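Local coordinates for hypothetical protein Atu1540 (Agrobacterium tumefaciens str. C58, PDB 2HWJ) that is of unknown function but belongs to a family of putative ParB-like nucleases and may therefore act on nucleic acid, at residues V24-V29 with L75-V80; V102-N107 with G116-S121; A142-M145 with A150-I153; R166-R171 with S191-H196. All coordinates share one frame; numbering follows the deposited sequence.

Contact 1. Residues V24-V29 with L75-V80; sequences VGFREV and LSKEGV
The phenyl ring of Phe26 receives the ammonium of Lys77 in a cation-pi contact: Lys77 NZ stands 4.6 Å from the ring centroid and 25° off the ring normal. The ring atom nearest Lys77 NZ is Phe26 CE1, at 4.3 Å. At the edge of the same ring, in its plane, lies CG2 of Val24, from the residues just ahead of the helix. The lysine attains this position as an almost fully stretched rod, every torsion beyond CB being close to 180°, and reaches across from the last turn of its own helix. On the way its CD passes Val29 CG1 at 4.4 Å, one turn along from Phe26, a distant apolar contact midway along the chain. No hydrogen bond joins the two segments. A long, weak ion pair with Glu30 gives the ammonium a second, carboxylate neighbour. Both helix ends lie here: Gly25 is the N-cap residue of helix 26-37, while Gly79, with positive phi, closes helix 69-77 in a Schellman motif in which Val80 N bonds to Leu75 O. The contact thus joins the start of one helix to the end of the other; farther along the pair, Glu78 forms salt bridges to Arg33 and Arg37 of helix 26-37, and just before Gly25, Val24 belongs to the short strand 23-24, parallel to strand 132-133.

Contact 2. Residues V102-N107 with G116-S121; sequences VMDHRN and GLRRQS
Asp104 and Arg118 face each other through a long salt bridge, with Asp104 OD1 4.0 Å from Arg118 NH2 and no hydrogen bond formed. The carboxylate projects from the last turn of helix 96-105, its CG swung opposite the backbone N (chi1 173°) and beside the carbonyl carbon. Arg118 starts in the same manner, but its chain then bends at both chi2 and chi3; these bends bring the guanidinium close to Asp104, although CB is not aimed at the helix. The two side chains meet at roughly a right angle, their flat ends inclined by 58°; at this separation and inclination no paired hydrogen bonds form. Each group has a stronger partner in the second subunit: Arg118 NH1 forms a salt bridge to Asp104 OD2 of that subunit, and Asp104 OD2 forms the equivalent one to its Arg118. Phe112 of the second subunit packs on Asp104, while the Arg118 chain rests on Pro111 and Phe112 of its own chain. Across this interface the two Arg118 side chains come close, and the aspartates probably offset their like charges; the long salt bridge within the chain is the lesser part of this reciprocal network.

Contact 3. Residues A142-M145 with A150-I153; sequences ALRM and AKVI
Arg144 crosses Lys151 at a slant, touching it at CD and NH1, and its course can be traced outward from helix 135-146. CB points toward the loop, and CG continues opposite the backbone N (chi1 -163°), carrying CD out to the backbone and side chain of the facing residues. CD is the first atom to touch: Arg144 CD sits 3.7 Å from Lys151 CG and 4.0 Å from Lys151 N, with Ala150 C farther off at 4.5 Å. A bend at chi3 (-19°) then brings NH1 up to the outer methylenes of the lysine. At the tip, Lys151 CE lies obliquely to the guanidinium, 3.6 Å from Arg144 NH1, with Lys151 CD at 3.9 Å from the same nitrogen. The lysine is itself bent at chi3 and chi4, and Lys151 NZ stays 4.9 Å from Arg144 NH1. The polar partners of the arginine lie elsewhere: NH2 forms a salt bridge to Glu158, and NH1 one to Glu204 of the third subunit; that same Glu204 also packs against Lys151. Between the segments the contact is thus van der Waals only, methylene on methylene at CD and methylenes against the guanidinium at NH1, while two carboxylates, one from another subunit, hold the charged end and probably temper the proximity of two like charges.

Contact 4. Residues R166-R171 with S191-H196; sequences RRRIDR and SREARH
Arg168 and Glu193 form a salt bridge that contains a nearly linear hydrogen bond, Arg168 NE to Glu193 OE1, 3.1 Å long with an N-H...O angle of 170°. The oxygen lies at the edge of the guanidinium, close to its plane, whereas the NE donor meets OE1 on its anti side, 21° out of the carboxylate plane. The two flat groups are inclined by 63°, and one N-H makes the bond, Arg168 NH2 staying 3.9 Å from Glu193 OE1. The two side chains approach from opposite directions, the arginine extended from CG to NE and the glutamate extended beyond CG. The stronger partner of Arg168 is Glu98 of the second subunit, which forms a salt bridge with NH2, while NH1 bonds to the carbonyl oxygen of Phe164. All three N-H-bearing positions are therefore engaged, which should fix the rotation of the group. A weak hydrogen bond runs from Glu193 N to Ser191 OG (3.2 Å) at the start of the 3-10 turn, and the Glu193 carbonyl oxygen accepts from His93 of the second subunit. Beyond the polar centre, Arg168 and Ile169 pack on Leu188 of helix 178-189, and Ala194 on Trp161 and Phe164 of helix 157-166. The bridge thus links the loop between helices 157-166 and 171-176 to the loop that follows helix 178-189, beside the second subunit.

From the N terminus the four contacts close in series, none nesting in or crossing another. Contact 1 closes the longest loop, 45 residues that include strands 52-57 and 63-65, and joins two helices. Contact 2 spans only eight residues, linking the coil after helix 96-105 to the end of that helix by side chains. Contact 3 turns the chain back on helix 135-146 across four residues, and contact 4 closes a 19-residue loop made almost wholly of helices 171-176 and 178-189. Far along the chain from each other, contacts 2 and 4 nevertheless touch, Gly116 N packing 3.9 Å from Arg166 NH2, and both border the second subunit; contact 3 meets the third, whereas contact 1 touches no other subunit.

Contact 1. Residues V24-V29 with L75-V80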
loop_
_atom_site.group_PDB
_atom_site.type_symbol
_atom_site.label_atom_id
_atom_site.label_comp_id
_atom_site.label_asym_id
_atom_site.label_seq_id
_atom_site.Cartn_x
_atom_site.Cartn_y
_atom_site.Cartn_z
ATOM N N VAL A 24 16.383 7.834 17.940
ATOM C CA VAL A 24 15.625 6.699 18.444
ATOM C C VAL A 24 15.340 7.001 19.910
ATOM O O VAL A 24 15.869 7.972 20.476
ATOM C CB VAL A 24 16.442 5.394 18.413
ATOM C CG1 VAL A 24 16.646 4.874 17.007
ATOM C CG2 VAL A 24 17.847 5.593 19.130
ATOM N N GLY A 25 14.524 6.169 20.546
ATOM C CA GLY A 25 14.132 6.367 21.925
ATOM C C GLY A 25 15.033 5.458 22.712
ATOM O O GLY A 25 14.949 4.245 22.617
ATOM N N PHE A 26 15.922 6.044 23.499
ATOM C CA PHE A 26 16.915 5.294 24.182
ATOM C C PHE A 26 16.251 4.420 25.169
ATOM O O PHE A 26 16.791 3.361 25.467
ATOM C CB PHE A 26 17.844 6.236 24.889
ATOM C CG PHE A 26 18.931 6.740 24.024
ATOM C CD1 PHE A 26 20.036 7.370 24.584
ATOM C CD2 PHE A 26 18.841 6.603 22.618
ATOM C CE1 PHE A 26 21.039 7.849 23.752
ATOM C CE2 PHE A 26 19.841 7.074 21.770
ATOM C CZ PHE A 26 20.934 7.685 22.305
ATOM N N ARG A 27 15.094 4.826 25.699
ATOM C CA ARG A 27 14.407 3.930 26.640
ATOM C C ARG A 27 14.099 2.576 25.973
ATOM O O ARG A 27 14.247 1.536 26.602
ATOM C CB ARG A 27 13.119 4.553 27.210
ATOM C CG ARG A 27 13.024 4.479 28.711
ATOM C CD ARG A 27 11.627 4.755 29.251
ATOM N NE ARG A 27 10.725 3.635 28.979
ATOM C CZ ARG A 27 10.077 2.920 29.913
ATOM N NH1 ARG A 27 10.239 3.216 31.214
ATOM N NH2 ARG A 27 9.268 1.908 29.532
ATOM N N GLU A 28 13.647 2.610 24.701
ATOM C CA GLU A 28 13.293 1.419 23.947
ATOM C C GLU A 28 14.611 0.638 23.755
ATOM O O GLU A 28 14.673 -0.568 24.101
ATOM C CB GLU A 28 12.615 1.801 22.611
ATOM C CG GLU A 28 11.862 0.635 21.817
ATOM C CD GLU A 28 10.605 1.131 20.892
ATOM O OE1 GLU A 28 10.620 2.311 20.401
ATOM O OE2 GLU A 28 9.621 0.364 20.617
ATOM N N VAL A 29 15.668 1.342 23.272
ATOM C CA VAL A 29 17.010 0.752 23.191
ATOM C C VAL A 29 17.329 -0.038 24.481
ATOM O O VAL A 29 17.471 -1.273 24.419
ATOM C CB VAL A 29 18.101 1.789 22.924
ATOM C CG1 VAL A 29 19.507 1.188 23.040
ATOM C CG2 VAL A 29 17.907 2.365 21.593
ATOM N N LEU A 75 22.147 -3.710 20.080
ATOM C CA LEU A 75 23.104 -4.813 19.921
ATOM C C LEU A 75 24.503 -4.197 19.932
ATOM O O LEU A 75 25.445 -4.717 20.536
ATOM C CB LEU A 75 22.857 -5.567 18.621
ATOM C CG LEU A 75 22.056 -6.854 18.401
ATOM C CD1 LEU A 75 21.178 -7.251 19.467
ATOM C CD2 LEU A 75 21.254 -6.769 17.125
ATOM N N SER A 76 24.612 -3.037 19.327
ATOM C CA SER A 76 25.886 -2.385 19.293
ATOM C C SER A 76 26.380 -2.032 20.700
ATOM O O SER A 76 27.513 -2.393 21.084
ATOM C CB SER A 76 25.775 -1.142 18.492
ATOM O OG SER A 76 27.004 -0.540 18.693
ATOM N N LYS A 77 25.515 -1.373 21.480
ATOM C CA LYS A 77 25.811 -1.165 22.878
ATOM C C LYS A 77 26.086 -2.475 23.658
ATOM O O LYS A 77 26.825 -2.451 24.643
ATOM C CB LYS A 77 24.744 -0.325 23.559
ATOM C CG LYS A 77 24.677 1.088 23.053
ATOM C CD LYS A 77 23.774 1.941 24.016
ATOM C CE LYS A 77 23.668 3.453 23.676
ATOM N NZ LYS A 77 23.036 4.206 24.824
ATOM N N GLU A 78 25.557 -3.623 23.229
ATOM C CA GLU A 78 25.879 -4.863 23.977
ATOM C C GLU A 78 27.197 -5.481 23.582
ATOM O O GLU A 78 27.529 -6.558 24.047
ATOM C CB GLU A 78 24.781 -5.924 23.833
ATOM C CG GLU A 78 23.646 -5.793 24.817
ATOM C CD GLU A 78 24.112 -5.606 26.295
ATOM O OE1 GLU A 78 23.776 -4.530 26.883
ATOM O OE2 GLU A 78 24.790 -6.522 26.865
ATOM N N GLY A 79 27.934 -4.810 22.700
ATOM C CA GLY A 79 29.209 -5.343 22.208
ATOM C C GLY A 79 29.069 -6.342 21.044
ATOM O O GLY A 79 30.019 -7.027 20.707
ATOM N N VAL A 80 27.905 -6.431 20.406
ATOM C CA VAL A 80 27.755 -7.384 19.366
ATOM C C VAL A 80 28.373 -6.748 18.135
ATOM O O VAL A 80 28.049 -5.625 17.865
ATOM C CB VAL A 80 26.293 -7.648 19.088
ATOM C CG1 VAL A 80 26.195 -8.504 17.871
ATOM C CG2 VAL A 80 25.652 -8.345 20.241
#

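Contact 2. Residues V102-N107 with G116-S121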
loop_
_atom_site.group_PDB
_atom_site.type_symbol
_atom_site.label_atom_id
_atom_site.label_comp_id
_atom_site.label_asym_id
_atom_site.label_seq_id
_atom_site.Cartn_x
_atom_site.Cartn_y
_atom_site.Cartn_z
ATOM N N VAL A 102 16.544 9.668 -3.993
ATOM C CA VAL A 102 15.722 8.533 -4.315
ATOM C C VAL A 102 15.219 7.888 -3.011
ATOM O O VAL A 102 13.995 7.540 -2.923
ATOM C CB VAL A 102 16.448 7.581 -5.219
ATOM C CG1 VAL A 102 15.895 6.235 -5.162
ATOM C CG2 VAL A 102 16.322 8.086 -6.611
HETATM N N MSE A 103 16.124 7.749 -2.025
HETATM C CA MSE A 103 15.734 7.230 -0.709
HETATM C C MSE A 103 14.595 8.082 -0.067
HETATM O O MSE A 103 13.536 7.573 0.427
HETATM C CB MSE A 103 16.915 7.254 0.246
HETATM C CG MSE A 103 18.073 6.407 -0.187
HETATM SE SE MSE A 103 17.668 4.506 0.114
HETATM C CE MSE A 103 18.230 4.542 2.009
ATOM N N ASP A 104 14.826 9.388 -0.084
ATOM C CA ASP A 104 13.867 10.297 0.477
ATOM C C ASP A 104 12.556 10.095 -0.225
ATOM O O ASP A 104 11.524 10.065 0.394
ATOM C CB ASP A 104 14.347 11.716 0.253
ATOM C CG ASP A 104 13.323 12.759 0.670
ATOM O OD1 ASP A 104 12.602 12.604 1.734
ATOM O OD2 ASP A 104 13.278 13.731 -0.121
ATOM N N HIS A 105 12.623 9.917 -1.529
ATOM C CA HIS A 105 11.464 9.858 -2.380
ATOM C C HIS A 105 10.724 8.577 -2.144
ATOM O O HIS A 105 9.539 8.484 -2.387
ATOM C CB HIS A 105 11.944 9.828 -3.810
ATOM C CG HIS A 105 11.033 10.481 -4.761
ATOM N ND1 HIS A 105 11.392 11.613 -5.469
ATOM C CD2 HIS A 105 9.781 10.145 -5.173
ATOM C CE1 HIS A 105 10.381 11.970 -6.250
ATOM N NE2 HIS A 105 9.388 11.094 -6.093
ATOM N N ARG A 106 11.458 7.561 -1.767
ATOM C CA ARG A 106 10.852 6.302 -1.553
ATOM C C ARG A 106 10.604 6.076 -0.082
ATOM O O ARG A 106 10.259 4.960 0.302
ATOM C CB ARG A 106 11.685 5.204 -2.189
ATOM C CG ARG A 106 11.188 4.965 -3.617
ATOM C CD ARG A 106 12.316 4.558 -4.486
ATOM N NE ARG A 106 12.798 3.235 -4.078
ATOM C CZ ARG A 106 12.562 2.148 -4.806
ATOM N NH1 ARG A 106 11.879 2.263 -5.933
ATOM N NH2 ARG A 106 12.993 0.971 -4.404
ATOM N N ASN A 107 10.736 7.146 0.731
ATOM C CA ASN A 107 10.397 7.101 2.144
ATOM C C ASN A 107 11.206 6.116 2.969
ATOM O O ASN A 107 10.651 5.443 3.834
ATOM C CB ASN A 107 8.928 6.792 2.287
ATOM C CG ASN A 107 8.033 7.983 1.865
ATOM O OD1 ASN A 107 8.449 9.167 1.868
ATOM N ND2 ASN A 107 6.804 7.673 1.508
ATOM N N GLY A 116 12.326 16.586 16.959
ATOM C CA GLY A 116 11.452 16.524 15.789
ATOM C C GLY A 116 11.603 17.514 14.661
ATOM O O GLY A 116 10.683 17.678 13.906
ATOM N N LEU A 117 12.740 18.187 14.547
ATOM C CA LEU A 117 12.992 19.082 13.416
ATOM C C LEU A 117 13.416 18.350 12.132
ATOM O O LEU A 117 14.380 17.576 12.158
ATOM C CB LEU A 117 14.177 20.000 13.755
ATOM C CG LEU A 117 14.110 21.526 14.022
ATOM C CD1 LEU A 117 13.798 22.352 12.668
ATOM C CD2 LEU A 117 13.177 21.920 15.334
ATOM N N ARG A 118 12.772 18.642 11.005
ATOM C CA ARG A 118 13.350 18.283 9.693
ATOM C C ARG A 118 14.793 18.779 9.652
ATOM O O ARG A 118 15.096 19.906 10.003
ATOM C CB ARG A 118 12.555 18.921 8.561
ATOM C CG ARG A 118 13.035 18.626 7.147
ATOM C CD ARG A 118 11.875 18.439 6.103
ATOM N NE ARG A 118 12.199 17.153 5.494
ATOM C CZ ARG A 118 11.458 16.056 5.362
ATOM N NH1 ARG A 118 10.168 15.981 5.648
ATOM N NH2 ARG A 118 12.049 15.008 4.832
ATOM N N ARG A 119 15.696 17.927 9.253
ATOM C CA ARG A 119 17.057 18.293 9.103
ATOM C C ARG A 119 17.544 17.773 7.744
ATOM O O ARG A 119 16.901 16.947 7.089
ATOM C CB ARG A 119 17.789 17.715 10.288
ATOM C CG ARG A 119 17.836 18.636 11.503
ATOM C CD ARG A 119 19.244 19.173 11.545
ATOM N NE ARG A 119 19.360 20.330 12.384
ATOM C CZ ARG A 119 19.539 20.268 13.709
ATOM N NH1 ARG A 119 19.658 19.068 14.331
ATOM N NH2 ARG A 119 19.612 21.407 14.412
ATOM N N GLN A 120 18.636 18.275 7.236
ATOM C CA GLN A 120 19.059 17.739 5.945
ATOM C C GLN A 120 19.730 16.389 5.947
ATOM O O GLN A 120 20.185 15.903 6.982
ATOM C CB GLN A 120 19.988 18.672 5.300
ATOM C CG GLN A 120 19.245 19.745 4.715
ATOM C CD GLN A 120 20.155 20.532 3.860
ATOM O OE1 GLN A 120 19.786 20.973 2.746
ATOM N NE2 GLN A 120 21.401 20.687 4.340
ATOM N N SER A 121 19.822 15.821 4.745
ATOM C CA SER A 121 20.304 14.478 4.550
ATOM C C SER A 121 21.708 14.324 5.124
ATOM O O SER A 121 22.003 13.391 5.880
ATOM C CB SER A 121 20.265 14.180 3.060
ATOM O OG SER A 121 18.929 13.723 2.738
#

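Contact 3. Residues A142-M145 with A150-I153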
loop_
_atom_site.group_PDB
_atom_site.type_symbol
_atom_site.label_atom_id
_atom_site.label_comp_id
_atom_site.label_asym_id
_atom_site.label_seq_id
_atom_site.Cartn_x
_atom_site.Cartn_y
_atom_site.Cartn_z
ATOM N N ALA A 142 5.907 3.098 23.818
ATOM C CA ALA A 142 5.431 2.427 25.002
ATOM C C ALA A 142 3.948 2.497 24.922
ATOM O O ALA A 142 3.271 1.535 25.313
ATOM C CB ALA A 142 5.899 3.113 26.196
ATOM N N LEU A 143 3.454 3.601 24.350
ATOM C CA LEU A 143 2.033 3.859 24.167
ATOM C C LEU A 143 1.430 2.761 23.367
ATOM O O LEU A 143 0.344 2.268 23.686
ATOM C CB LEU A 143 1.830 5.092 23.325
ATOM C CG LEU A 143 0.692 6.093 23.443
ATOM C CD1 LEU A 143 0.468 6.760 22.089
ATOM C CD2 LEU A 143 -0.553 5.501 23.916
ATOM N N ARG A 144 2.137 2.368 22.307
ATOM C CA ARG A 144 1.563 1.393 21.446
ATOM C C ARG A 144 1.560 0.076 22.171
ATOM O O ARG A 144 0.607 -0.685 22.082
ATOM C CB ARG A 144 2.305 1.264 20.149
ATOM C CG ARG A 144 1.454 0.537 19.115
ATOM C CD ARG A 144 2.244 -0.263 18.108
ATOM N NE ARG A 144 3.617 0.189 18.072
ATOM C CZ ARG A 144 4.636 -0.613 18.326
ATOM N NH1 ARG A 144 4.378 -1.898 18.568
ATOM N NH2 ARG A 144 5.892 -0.127 18.318
HETATM N N MSE A 145 2.637 -0.154 22.904
HETATM C CA MSE A 145 2.874 -1.395 23.532
HETATM C C MSE A 145 1.792 -1.538 24.551
HETATM O O MSE A 145 1.484 -2.661 25.004
HETATM C CB MSE A 145 4.186 -1.283 24.220
HETATM C CG MSE A 145 4.936 -2.519 24.274
HETATM SE SE MSE A 145 6.762 -2.124 23.621
HETATM C CE MSE A 145 6.942 -3.901 22.587
ATOM N N ALA A 150 -2.861 1.027 16.971
ATOM C CA ALA A 150 -2.464 -0.200 16.315
ATOM C C ALA A 150 -1.284 -0.008 15.395
ATOM O O ALA A 150 -1.184 1.050 14.771
ATOM C CB ALA A 150 -3.621 -0.746 15.504
ATOM N N LYS A 151 -0.441 -1.047 15.263
ATOM C CA LYS A 151 0.531 -1.123 14.156
ATOM C C LYS A 151 -0.233 -0.956 12.846
ATOM O O LYS A 151 -1.348 -1.391 12.716
ATOM C CB LYS A 151 1.313 -2.444 14.129
ATOM C CG LYS A 151 2.105 -2.738 15.397
ATOM C CD LYS A 151 3.391 -3.587 15.166
ATOM C CE LYS A 151 3.648 -4.609 16.339
ATOM N NZ LYS A 151 4.239 -5.976 15.941
ATOM N N VAL A 152 0.360 -0.310 11.877
ATOM C CA VAL A 152 -0.280 -0.015 10.649
ATOM C C VAL A 152 0.896 -0.105 9.664
ATOM O O VAL A 152 2.079 -0.091 10.096
ATOM C CB VAL A 152 -0.930 1.398 10.807
ATOM C CG1 VAL A 152 -0.896 2.220 9.542
ATOM C CG2 VAL A 152 -2.365 1.277 11.259
ATOM N N ILE A 153 0.611 -0.176 8.361
ATOM C CA ILE A 153 1.667 -0.290 7.337
ATOM C C ILE A 153 2.391 1.010 6.904
ATOM O O ILE A 153 3.539 0.959 6.459
ATOM C CB ILE A 153 1.214 -1.097 6.150
ATOM C CG1 ILE A 153 -0.067 -0.490 5.536
ATOM C CG2 ILE A 153 1.015 -2.557 6.596
ATOM C CD1 ILE A 153 -0.381 -0.905 3.988
#

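Contact 4. Residues R166-R171 with S191-H196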
loop_
_atom_site.group_PDB
_atom_site.type_symbol
_atom_site.label_atom_id
_atom_site.label_comp_id
_atom_site.label_asym_id
_atom_site.label_seq_id
_atom_site.Cartn_x
_atom_site.Cartn_y
_atom_site.Cartn_z
ATOM N N ARG A 166 4.446 15.385 21.417
ATOM C CA ARG A 166 5.544 16.200 21.909
ATOM C C ARG A 166 5.042 17.555 21.981
ATOM O O ARG A 166 5.621 18.377 22.730
ATOM C CB ARG A 166 6.835 16.130 21.128
ATOM C CG ARG A 166 7.293 17.376 20.402
ATOM C CD ARG A 166 8.083 16.933 19.102
ATOM N NE ARG A 166 9.286 16.221 19.541
ATOM C CZ ARG A 166 9.622 14.984 19.225
ATOM N NH1 ARG A 166 8.924 14.289 18.388
ATOM N NH2 ARG A 166 10.712 14.474 19.751
ATOM N N ARG A 167 3.934 17.790 21.271
ATOM C CA ARG A 167 3.348 19.134 21.290
ATOM C C ARG A 167 2.353 19.318 22.439
ATOM O O ARG A 167 1.786 20.352 22.594
ATOM C CB ARG A 167 2.707 19.445 19.951
ATOM C CG ARG A 167 3.444 18.851 18.788
ATOM C CD ARG A 167 2.716 19.045 17.476
ATOM N NE ARG A 167 3.155 20.290 16.901
ATOM C CZ ARG A 167 3.798 20.425 15.745
ATOM N NH1 ARG A 167 4.089 19.375 15.001
ATOM N NH2 ARG A 167 4.149 21.644 15.336
ATOM N N ARG A 168 2.209 18.298 23.271
ATOM C CA ARG A 168 1.106 18.190 24.218
ATOM C C ARG A 168 1.509 17.676 25.567
ATOM O O ARG A 168 0.775 17.790 26.486
ATOM C CB ARG A 168 0.098 17.195 23.679
ATOM C CG ARG A 168 -0.848 17.842 22.729
ATOM C CD ARG A 168 -1.666 16.840 21.995
ATOM N NE ARG A 168 -2.357 17.505 20.895
ATOM C CZ ARG A 168 -1.826 17.692 19.699
ATOM N NH1 ARG A 168 -0.606 17.230 19.474
ATOM N NH2 ARG A 168 -2.514 18.298 18.730
ATOM N N ILE A 169 2.634 17.004 25.689
ATOM C CA ILE A 169 3.030 16.577 26.997
ATOM C C ILE A 169 4.358 17.275 27.297
ATOM O O ILE A 169 5.262 17.344 26.450
ATOM C CB ILE A 169 3.093 15.056 27.092
ATOM C CG1 ILE A 169 1.722 14.408 26.856
ATOM C CG2 ILE A 169 3.641 14.610 28.447
ATOM C CD1 ILE A 169 1.822 12.838 26.850
ATOM N N ASP A 170 4.427 17.831 28.491
ATOM C CA ASP A 170 5.576 18.563 29.011
ATOM C C ASP A 170 6.821 17.625 29.071
ATOM O O ASP A 170 6.672 16.527 29.587
ATOM C CB ASP A 170 5.098 19.029 30.395
ATOM C CG ASP A 170 6.062 19.884 31.131
ATOM O OD1 ASP A 170 7.205 20.147 30.714
ATOM O OD2 ASP A 170 5.647 20.325 32.230
ATOM N N ARG A 171 8.011 18.003 28.544
ATOM C CA ARG A 171 9.201 17.088 28.664
ATOM C C ARG A 171 9.584 16.752 30.129
ATOM O O ARG A 171 10.076 15.644 30.441
ATOM C CB ARG A 171 10.472 17.648 28.037
ATOM C CG ARG A 171 10.323 18.301 26.732
ATOM C CD ARG A 171 11.384 19.482 26.632
ATOM N NE ARG A 171 11.525 19.903 25.220
ATOM C CZ ARG A 171 11.834 21.131 24.798
ATOM N NH1 ARG A 171 12.069 22.115 25.679
ATOM N NH2 ARG A 171 11.911 21.371 23.483
ATOM N N SER A 191 -8.557 10.244 22.763
ATOM C CA SER A 191 -9.432 11.390 22.621
ATOM C C SER A 191 -9.657 11.563 21.148
ATOM O O SER A 191 -8.888 11.085 20.316
ATOM C CB SER A 191 -8.873 12.671 23.261
ATOM O OG SER A 191 -7.788 13.175 22.471
ATOM N N ARG A 192 -10.756 12.241 20.841
ATOM C CA ARG A 192 -11.048 12.628 19.500
ATOM C C ARG A 192 -9.911 13.448 18.877
ATOM O O ARG A 192 -9.754 13.396 17.663
ATOM C CB ARG A 192 -12.428 13.273 19.409
ATOM C CG ARG A 192 -13.490 12.254 18.781
ATOM C CD ARG A 192 -14.856 12.895 18.549
ATOM N NE ARG A 192 -15.242 13.651 19.742
ATOM C CZ ARG A 192 -16.422 14.265 19.912
ATOM N NH1 ARG A 192 -17.346 14.216 18.948
ATOM N NH2 ARG A 192 -16.700 14.915 21.052
ATOM N N GLU A 193 -9.078 14.120 19.679
ATOM C CA GLU A 193 -7.979 14.910 19.152
ATOM C C GLU A 193 -6.902 14.127 18.338
ATOM O O GLU A 193 -6.286 14.662 17.384
ATOM C CB GLU A 193 -7.310 15.653 20.285
ATOM C CG GLU A 193 -6.496 16.890 19.777
ATOM C CD GLU A 193 -6.393 18.055 20.797
ATOM O OE1 GLU A 193 -5.325 18.217 21.496
ATOM O OE2 GLU A 193 -7.404 18.803 20.897
ATOM N N ALA A 194 -6.682 12.869 18.713
ATOM C CA ALA A 194 -5.760 12.022 18.033
ATOM C C ALA A 194 -6.428 11.310 16.867
ATOM O O ALA A 194 -5.808 10.414 16.270
ATOM C CB ALA A 194 -5.205 11.015 19.003
ATOM N N ARG A 195 -7.667 11.666 16.513
ATOM C CA ARG A 195 -8.368 10.891 15.470
ATOM C C ARG A 195 -7.689 10.798 14.109
ATOM O O ARG A 195 -7.928 9.871 13.391
ATOM C CB ARG A 195 -9.836 11.307 15.307
ATOM C CG ARG A 195 -10.048 12.634 14.539
ATOM C CD ARG A 195 -11.476 13.245 14.706
ATOM N NE ARG A 195 -11.398 14.721 14.678
ATOM C CZ ARG A 195 -11.643 15.552 15.705
ATOM N NH1 ARG A 195 -12.038 15.109 16.890
ATOM N NH2 ARG A 195 -11.521 16.857 15.546
ATOM N N HIS A 196 -6.837 11.750 13.783
ATOM C CA HIS A 196 -6.213 11.907 12.467
ATOM C C HIS A 196 -4.956 11.104 12.374
ATOM O O HIS A 196 -4.326 11.131 11.344
ATOM C CB HIS A 196 -5.766 13.331 12.288
ATOM C CG HIS A 196 -4.918 13.784 13.419
ATOM N ND1 HIS A 196 -3.553 13.944 13.308
ATOM C CD2 HIS A 196 -5.210 13.953 14.734
ATOM C CE1 HIS A 196 -3.053 14.268 14.489
ATOM N NE2 HIS A 196 -4.033 14.264 15.373
#